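Local coordinates for transcriptional regulator (Bacillus subtilis, PDB 1VI0), which represses transcription of genes for fatty acid transport and beta-oxidation as a DNA-binding homodimer of the TetR family, whose DNA binding is inhibited by long-chain fatty acyl-CoA, at the interface of chains A and B. Numbering follows the deposited sequence. Chains: chain A/B, transcriptional regulator.

Contact 1: the interface of chains A and B. Residues chain A 191-194; chain B 189-192.
At the C-terminal end of helix 182-191, the last turn of that helix in chain B meets the segment that leaves the same helix in chain A, here A:Ile193 and A:His194 against B:Leu189 and B:Val190. The evidence for a polar contact is three hydrogen bonds onto two carbonyl oxygens near that helix end. A:Ile193 N donates to B:Leu189 O at 3.0 Å. B:Val190 O is gripped twice by one residue, receiving the backbone N of A:His194 at 3.0 Å and the imidazole ND1 of A:His194 at 2.8 Å. Both donors lie in the carbonyl plane, the backbone N on a lone pair; the ND1 bond is bent, 128° at the hydrogen, and the oxygen stands 24° out of the ring plane. A chi1 of 77° tucks the A:His194 ring between its own backbone N and carbonyl carbon, which brings ND1 round to the same acceptor as the main chain. A:Ser191 O lies in plane at the ring edge. Around this polar core the packing is modest: CB of A:His194 touches the CG1 methyl of B:Val190 at 3.9 Å, and CG1 of A:Ile193 lies 4.1 Å from B:Val190 CA. The CA atoms of A:Gly192 and B:Gly192 approach to 4.1 Å where the chains pass. The site closes the end of the dimer interface at which the final helices of both subunits finish, and two-fold symmetry repeats its bonds with the chains exchanged.

Contact 2: the interface of chains A and B. Residues chain A 164-165, 168, 181, 185; chain B 153, 156.
B:Gln156 and B:Leu153, one turn apart on helix 151-171 of chain B, are the residues with most buried surface, 61 and 54 Å², and face A:Thr165, A:Thr168 and A:Leu181. No direct polar bond crosses here, so the evidence is packing and water. B:Gln156 leaves with CG anti to its carbonyl carbon (chi1 -69°) and runs on extended, which lays its amide against A:Thr168: the CG2 methyl sits 3.7 Å from B:Gln156 CD, the two side chains crossing obliquely. A:Thr165 meets the same glutamine at about a right angle, its CG2 3.5 Å from OE1. That amide oxygen is served by a water 2.6 Å from B:Gln156 OE1, which also reaches the main-chain A:Thr165 O. A second water joins the hydroxyl OG1 of A:Thr165 to B:Leu153 O, 2.9 Å from each. Farther from the glutamine, the CD2 methyl of B:Leu153 meets CD1 of A:Leu181 at 3.9 Å. The hydroxyl of A:Thr168 turns back within its own helix, OG1 donating to A:Glu164 O at 3.1 Å, which fixes the side-chain rotation and points CG2 at the glutamine. An alanine here would probably leave A:Glu164 O without its hydroxyl donor and open a gap beside the B:Gln156 amide where the CG2 methyl now packs. The site lies where the paired 151-171 helices face each other, with 3-10 helix 178-181 and helix 182-191 of chain A flanking B:Leu153.

Contact 1: the interface of chains A and B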
loop_
_atom_site.group_PDB
_atom_site.type_symbol
_atom_site.label_atom_id
_atom_site.label_comp_id
_atom_site.label_asym_id
_atom_site.label_seq_id
_atom_site.Cartn_x
_atom_site.Cartn_y
_atom_site.Cartn_z
ATOM N N SER A 191 -15.502 11.870 8.748
ATOM C CA SER A 191 -15.308 13.006 9.638
ATOM C C SER A 191 -13.871 13.279 10.022
ATOM O O SER A 191 -13.641 14.309 10.703
ATOM C CB SER A 191 -16.139 12.821 10.945
ATOM O OG SER A 191 -17.515 12.652 10.606
ATOM N N GLY A 192 -12.923 12.441 9.697
ATOM C CA GLY A 192 -11.520 12.647 9.937
ATOM C C GLY A 192 -11.186 12.536 11.429
ATOM O O GLY A 192 -12.041 12.040 12.183
ATOM N N ILE A 193 -9.988 12.956 11.838
ATOM C CA ILE A 193 -9.582 12.794 13.245
ATOM C C ILE A 193 -9.842 14.003 14.106
ATOM O O ILE A 193 -9.686 13.926 15.354
ATOM C CB ILE A 193 -8.059 12.461 13.314
ATOM C CG1 ILE A 193 -7.241 13.677 12.907
ATOM C CG2 ILE A 193 -7.725 11.216 12.485
ATOM C CD1 ILE A 193 -5.750 13.442 12.765
ATOM N N HIS A 194 -10.244 15.147 13.596
ATOM C CA HIS A 194 -10.424 16.357 14.401
ATOM C C HIS A 194 -11.475 16.187 15.497
ATOM O O HIS A 194 -12.484 15.500 15.250
ATOM C CB HIS A 194 -10.854 17.530 13.512
ATOM C CG HIS A 194 -12.299 17.485 13.106
ATOM N ND1 HIS A 194 -12.823 16.598 12.199
ATOM C CD2 HIS A 194 -13.344 18.260 13.524
ATOM C CE1 HIS A 194 -14.126 16.810 12.075
ATOM N NE2 HIS A 194 -14.472 17.807 12.862
ATOM N N LEU B 189 -7.398 14.228 6.015
ATOM C CA LEU B 189 -7.321 13.362 7.222
ATOM C C LEU B 189 -7.938 14.054 8.403
ATOM O O LEU B 189 -8.549 13.335 9.209
ATOM C CB LEU B 189 -5.829 13.053 7.466
ATOM C CG LEU B 189 -5.226 12.112 6.398
ATOM C CD1 LEU B 189 -3.711 12.094 6.488
ATOM C CD2 LEU B 189 -5.750 10.672 6.484
ATOM N N VAL B 190 -7.729 15.346 8.557
ATOM C CA VAL B 190 -8.224 16.060 9.756
ATOM C C VAL B 190 -9.725 16.223 9.721
ATOM O O VAL B 190 -10.429 16.084 10.750
ATOM C CB VAL B 190 -7.533 17.438 9.837
ATOM C CG1 VAL B 190 -8.186 18.356 10.844
ATOM C CG2 VAL B 190 -6.035 17.280 10.125
ATOM N N SER B 191 -10.287 16.542 8.545
ATOM C CA SER B 191 -11.701 16.834 8.404
ATOM C C SER B 191 -12.552 15.862 7.610
ATOM O O SER B 191 -13.810 15.951 7.767
ATOM C CB SER B 191 -11.845 18.251 7.734
ATOM O OG SER B 191 -11.446 19.182 8.749
ATOM N N GLY B 192 -11.991 14.876 6.968
ATOM C CA GLY B 192 -12.709 13.847 6.225
ATOM C C GLY B 192 -13.506 14.425 5.038
ATOM O O GLY B 192 -13.177 15.528 4.614
#

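Contact 2: the interface of chains A and B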
loop_
_atom_site.group_PDB
_atom_site.type_symbol
_atom_site.label_atom_id
_atom_site.label_comp_id
_atom_site.label_asym_id
_atom_site.label_seq_id
_atom_site.Cartn_x
_atom_site.Cartn_y
_atom_site.Cartn_z
ATOM N N GLU A 164 -4.864 -0.266 3.658
ATOM C CA GLU A 164 -3.857 -0.432 4.768
ATOM C C GLU A 164 -4.556 -1.164 5.929
ATOM O O GLU A 164 -3.847 -1.891 6.668
ATOM C CB GLU A 164 -3.339 0.926 5.208
ATOM C CG GLU A 164 -2.408 0.882 6.411
ATOM C CD GLU A 164 -1.116 0.112 6.115
ATOM O OE1 GLU A 164 -0.758 -0.080 4.954
ATOM O OE2 GLU A 164 -0.518 -0.317 7.140
ATOM N N THR A 165 -5.849 -0.931 6.069
ATOM C CA THR A 165 -6.581 -1.701 7.121
ATOM C C THR A 165 -6.501 -3.179 6.843
ATOM O O THR A 165 -6.175 -4.019 7.746
ATOM C CB THR A 165 -8.014 -1.166 7.311
ATOM O OG1 THR A 165 -7.979 0.221 7.643
ATOM C CG2 THR A 165 -8.592 -1.919 8.539
ATOM N N THR A 168 -2.760 -4.472 7.460
ATOM C CA THR A 168 -2.473 -4.592 8.892
ATOM C C THR A 168 -3.069 -5.887 9.400
ATOM O O THR A 168 -2.347 -6.678 10.055
ATOM C CB THR A 168 -2.929 -3.331 9.616
ATOM O OG1 THR A 168 -2.103 -2.202 9.196
ATOM C CG2 THR A 168 -2.782 -3.497 11.119
ATOM N N LEU A 181 -14.799 -3.975 11.623
ATOM C CA LEU A 181 -14.218 -2.647 11.672
ATOM C C LEU A 181 -14.783 -1.730 10.564
ATOM O O LEU A 181 -14.414 -0.531 10.591
ATOM C CB LEU A 181 -12.701 -2.698 11.517
ATOM C CG LEU A 181 -11.888 -3.595 12.413
ATOM C CD1 LEU A 181 -10.404 -3.632 12.133
ATOM C CD2 LEU A 181 -12.125 -3.130 13.867
ATOM N N VAL A 185 -14.177 2.467 10.188
ATOM C CA VAL A 185 -13.285 2.923 9.074
ATOM C C VAL A 185 -14.069 3.975 8.259
ATOM O O VAL A 185 -13.563 5.084 8.068
ATOM C CB VAL A 185 -12.910 1.740 8.203
ATOM C CG1 VAL A 185 -12.129 2.320 6.989
ATOM C CG2 VAL A 185 -11.911 0.827 8.951
ATOM N N LEU B 153 -6.663 2.211 14.385
ATOM C CA LEU B 153 -7.363 2.386 13.106
ATOM C C LEU B 153 -7.030 3.753 12.473
ATOM O O LEU B 153 -6.836 3.758 11.234
ATOM C CB LEU B 153 -8.867 2.330 13.285
ATOM C CG LEU B 153 -9.542 0.966 13.424
ATOM C CD1 LEU B 153 -11.065 1.200 13.417
ATOM C CD2 LEU B 153 -9.162 0.037 12.299
ATOM N N GLN B 156 -3.830 3.545 10.826
ATOM C CA GLN B 156 -3.907 2.802 9.552
ATOM C C GLN B 156 -4.449 3.784 8.471
ATOM O O GLN B 156 -3.953 3.681 7.336
ATOM C CB GLN B 156 -4.731 1.548 9.753
ATOM C CG GLN B 156 -4.006 0.488 10.655
ATOM C CD GLN B 156 -4.965 -0.570 11.143
ATOM O OE1 GLN B 156 -5.669 -1.283 10.402
ATOM N NE2 GLN B 156 -5.104 -0.751 12.505
HETATM O O HOH W 1 -8.620 2.593 9.208
HETATM O O HOH W 2 -6.692 -3.715 10.493
#

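The C-alpha centres of contact 1 and contact 2 lie about 15 Å apart on one two-fold symmetric interface. Helix 182-191 links them within chain A: A:Val185 belongs to contact 2, while A:Ser191 ends the helix at contact 1. They join the subunits differently, contact 1 through direct hydrogen bonds to main-chain carbonyls and contact 2 through apolar packing with bridging waters. With their symmetry twins, they spread the hold of the homodimer along its last two alpha-helices, 151-171 and 182-191. Such a distributed interface would suit a repressor whose two subunits must be held together to bind DNA.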